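Long-range contact in beta-1,4-galactanase (Thielavia heterothallica, PDB 1HJS), which hydrolyses the beta-1,4-galactosidic linkages of type I arabinogalactans as a fungal glycoside hydrolase of family 53: residues Y77-Y82 with I129-N134. Residues are numbered along the deposited sequence; the frame is centred on the assembly and turned at random.
Sequences YIDFHY and IVSIGN
OD2 of Asp-79 is gripped from several sides: NH2 of Arg-45 holds it in a salt bridge, NE2 of His-81 donates to it weakly, and across the contact OD1 of Asn-134 lies 2.6 Å from it. A water sits 3.0 Å from both OD1 of Asn-134 and NE2 of His-81. With CG anti to the backbone N (chi1 -175°), the Asn-134 side chain runs alongside the His-81 ring, its amide nearly parallel to it and its CB 3.6 Å from the ring centroid, a CH-pi contact over one face. Both groups are anchored to the same residue, since ND2 of Asn-134 donates to Ala-87 O, while ND1 of His-81 accepts from Ala-87 N.

Deeper in the barrel, a water joins OG of Ser-131 to OH of Tyr-77, and CG2 of Ile-129 sits over the Tyr-77 ring. The strands pair in parallel: N of Ile-78 reaches O of Ile-129 (2.8 Å), O of Ile-78 accepts from N of Ser-131 (2.9 Å), and N of Phe-80 donates to O of Ser-131 (3.2 Å). On the outward face, CG1 of Val-130 meets CE2 of Phe-80 at 3.6 Å.

The pair illustrates the TIM-barrel principle of catalytic groups at the C-terminal strand ends: Asn-134 adjoins Glu-135 and Glu-245, the probable proton donor and nucleophile, while strands 43-48 and 174-179 flank the two strands and helix 150-165 packs on Val-130 and Ile-132.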
ATOM      1  N   TYR A  77       5.227   6.627  -3.042  1.00 11.99           N
ATOM      2  CA  TYR A  77       3.815   6.275  -3.128  1.00 11.74           C
ATOM      3  C   TYR A  77       3.227   6.635  -1.764  1.00 11.75           C
ATOM      4  O   TYR A  77       3.524   5.994  -0.756  1.00 11.29           O
ATOM      5  CB  TYR A  77       3.716   4.768  -3.438  1.00 11.68           C
ATOM      6  CG  TYR A  77       2.391   4.039  -3.223  1.00 11.18           C
ATOM      7  CD1 TYR A  77       1.272   4.664  -2.671  1.00 10.90           C
ATOM      8  CD2 TYR A  77       2.301   2.676  -3.515  1.00 11.75           C
ATOM      9  CE1 TYR A  77       0.090   3.934  -2.403  1.00 12.03           C
ATOM     10  CE2 TYR A  77       1.143   1.947  -3.254  1.00 11.38           C
ATOM     11  CZ  TYR A  77       0.047   2.575  -2.694  1.00 11.53           C
ATOM     12  OH  TYR A  77      -1.055   1.818  -2.379  1.00 12.29           O
ATOM     13  N   ILE A  78       2.420   7.689  -1.736  1.00 11.05           N
ATOM     14  CA  ILE A  78       1.788   8.146  -0.504  1.00 11.37           C
ATOM     15  C   ILE A  78       0.448   7.443  -0.303  1.00 10.99           C
ATOM     16  O   ILE A  78      -0.425   7.481  -1.165  1.00 10.48           O
ATOM     17  CB  ILE A  78       1.550   9.678  -0.534  1.00 11.64           C
ATOM     18  CG1 ILE A  78       2.891  10.412  -0.451  1.00 11.27           C
ATOM     19  CG2 ILE A  78       0.623  10.093   0.607  1.00 10.44           C
ATOM     20  CD1 ILE A  78       3.626  10.234   0.873  1.00 11.41           C
ATOM     21  N   ASP A  79       0.297   6.804   0.851  1.00 10.92           N
ATOM     22  CA  ASP A  79      -0.927   6.085   1.183  1.00 10.70           C
ATOM     23  C   ASP A  79      -1.666   6.799   2.309  1.00 10.26           C
ATOM     24  O   ASP A  79      -1.341   6.629   3.479  1.00  9.29           O
ATOM     25  CB  ASP A  79      -0.573   4.649   1.594  1.00 11.63           C
ATOM     26  CG  ASP A  79      -1.767   3.863   2.122  1.00 12.41           C
ATOM     27  OD1 ASP A  79      -2.922   4.286   1.917  1.00 12.50           O
ATOM     28  OD2 ASP A  79      -1.536   2.800   2.736  1.00 13.22           O
ATOM     29  N   PHE A  80      -2.647   7.624   1.944  1.00 10.22           N
ATOM     30  CA  PHE A  80      -3.437   8.345   2.936  1.00  9.87           C
ATOM     31  C   PHE A  80      -4.418   7.391   3.594  1.00 10.11           C
ATOM     32  O   PHE A  80      -5.258   6.805   2.908  1.00 10.19           O
ATOM     33  CB  PHE A  80      -4.255   9.469   2.286  1.00 10.17           C
ATOM     34  CG  PHE A  80      -3.453  10.674   1.900  1.00 10.38           C
ATOM     35  CD1 PHE A  80      -2.777  11.416   2.863  1.00 11.04           C
ATOM     36  CD2 PHE A  80      -3.407  11.093   0.571  1.00 11.66           C
ATOM     37  CE1 PHE A  80      -2.065  12.565   2.511  1.00 11.15           C
ATOM     38  CE2 PHE A  80      -2.693  12.246   0.205  1.00 11.68           C
ATOM     39  CZ  PHE A  80      -2.025  12.979   1.178  1.00 11.28           C
ATOM     40  N   HIS A  81      -4.315   7.226   4.909  1.00 10.20           N
ATOM     41  CA  HIS A  81      -5.248   6.365   5.627  1.00 10.64           C
ATOM     42  C   HIS A  81      -6.477   7.171   6.048  1.00 10.96           C
ATOM     43  O   HIS A  81      -7.503   6.602   6.424  1.00 11.33           O
ATOM     44  CB  HIS A  81      -4.596   5.754   6.877  1.00 10.20           C
ATOM     45  CG  HIS A  81      -3.727   4.569   6.590  1.00 10.18           C
ATOM     46  ND1 HIS A  81      -3.670   3.471   7.422  1.00 10.16           N
ATOM     47  CD2 HIS A  81      -2.879   4.308   5.566  1.00 10.39           C
ATOM     48  CE1 HIS A  81      -2.826   2.585   6.921  1.00 10.31           C
ATOM     49  NE2 HIS A  81      -2.333   3.068   5.796  1.00  9.94           N
ATOM     50  N   TYR A  82      -6.370   8.497   5.971  1.00 11.03           N
ATOM     51  CA  TYR A  82      -7.463   9.380   6.370  1.00 10.98           C
ATOM     52  C   TYR A  82      -8.004   8.956   7.729  1.00 11.33           C
ATOM     53  O   TYR A  82      -9.211   8.764   7.915  1.00 10.47           O
ATOM     54  CB  TYR A  82      -8.585   9.372   5.325  1.00 10.75           C
ATOM     55  CG  TYR A  82      -8.182   9.970   3.986  1.00 10.86           C
ATOM     56  CD1 TYR A  82      -7.486  11.178   3.923  1.00 10.94           C
ATOM     57  CD2 TYR A  82      -8.534   9.351   2.784  1.00 10.57           C
ATOM     58  CE1 TYR A  82      -7.155  11.760   2.697  1.00 11.08           C
ATOM     59  CE2 TYR A  82      -8.206   9.927   1.549  1.00 10.59           C
ATOM     60  CZ  TYR A  82      -7.518  11.133   1.519  1.00 11.13           C
ATOM     61  OH  TYR A  82      -7.215  11.724   0.314  1.00 11.40           O
ATOM     62  N   ILE A 129       2.564   8.019  -6.955  1.00 10.95           N
ATOM     63  CA  ILE A 129       1.267   7.418  -6.653  1.00 11.15           C
ATOM     64  C   ILE A 129       0.713   7.936  -5.331  1.00 10.76           C
ATOM     65  O   ILE A 129       1.453   8.137  -4.367  1.00 10.26           O
ATOM     66  CB  ILE A 129       1.371   5.873  -6.520  1.00 11.35           C
ATOM     67  CG1 ILE A 129       1.920   5.265  -7.810  1.00 12.27           C
ATOM     68  CG2 ILE A 129      -0.004   5.281  -6.190  1.00 11.95           C
ATOM     69  CD1 ILE A 129       2.154   3.760  -7.715  1.00 13.22           C
ATOM     70  N   VAL A 130      -0.597   8.152  -5.293  1.00 10.06           N
ATOM     71  CA  VAL A 130      -1.266   8.584  -4.075  1.00 10.42           C
ATOM     72  C   VAL A 130      -2.560   7.790  -3.969  1.00 10.51           C
ATOM     73  O   VAL A 130      -3.376   7.818  -4.885  1.00 10.81           O
ATOM     74  CB  VAL A 130      -1.638  10.086  -4.099  1.00 10.87           C
ATOM     75  CG1 VAL A 130      -2.473  10.433  -2.868  1.00 10.92           C
ATOM     76  CG2 VAL A 130      -0.378  10.941  -4.136  1.00 11.24           C
ATOM     77  N   SER A 131      -2.742   7.057  -2.875  1.00 10.41           N
ATOM     78  CA  SER A 131      -3.983   6.320  -2.712  1.00  9.80           C
ATOM     79  C   SER A 131      -4.870   7.148  -1.799  1.00 10.08           C
ATOM     80  O   SER A 131      -4.421   7.644  -0.765  1.00  9.91           O
ATOM     81  CB  SER A 131      -3.750   4.928  -2.099  1.00 10.05           C
ATOM     82  OG  SER A 131      -3.376   4.993  -0.733  1.00  9.97           O
ATOM     83  N   ILE A 132      -6.120   7.335  -2.205  1.00  9.98           N
ATOM     84  CA  ILE A 132      -7.062   8.081  -1.389  1.00 10.41           C
ATOM     85  C   ILE A 132      -7.786   7.066  -0.507  1.00 10.40           C
ATOM     86  O   ILE A 132      -8.912   6.645  -0.792  1.00 10.72           O
ATOM     87  CB  ILE A 132      -8.058   8.884  -2.269  1.00 10.65           C
ATOM     88  CG1 ILE A 132      -8.632   8.001  -3.378  1.00 11.61           C
ATOM     89  CG2 ILE A 132      -7.338  10.080  -2.884  1.00 11.76           C
ATOM     90  CD1 ILE A 132      -9.598   8.727  -4.302  1.00 11.72           C
ATOM     91  N   GLY A 133      -7.099   6.671   0.561  1.00  9.75           N
ATOM     92  CA  GLY A 133      -7.630   5.701   1.497  1.00  9.58           C
ATOM     93  C   GLY A 133      -6.810   4.418   1.475  1.00  9.70           C
ATOM     94  O   GLY A 133      -6.099   4.140   0.508  1.00  9.17           O
ATOM     95  N   ASN A 134      -6.907   3.635   2.543  1.00  9.87           N
ATOM     96  CA  ASN A 134      -6.188   2.368   2.634  1.00 10.17           C
ATOM     97  C   ASN A 134      -7.216   1.271   2.886  1.00 10.35           C
ATOM     98  O   ASN A 134      -7.935   1.313   3.887  1.00  9.65           O
ATOM     99  CB  ASN A 134      -5.180   2.398   3.788  1.00 10.11           C
ATOM    100  CG  ASN A 134      -4.330   1.134   3.852  1.00 10.48           C
ATOM    101  OD1 ASN A 134      -3.364   0.980   3.101  1.00 10.18           O
ATOM    102  ND2 ASN A 134      -4.696   0.221   4.739  1.00 10.58           N
TER
HETATM  103  O   HOH W   1      -2.790   2.214  -0.462  1.00 10.84           O
HETATM  104  O   HOH W   2      -1.025   0.524   4.924  1.00 11.67           O
HETATM  105  O   HOH W   3      -8.496   4.818   4.520  1.00 11.86           O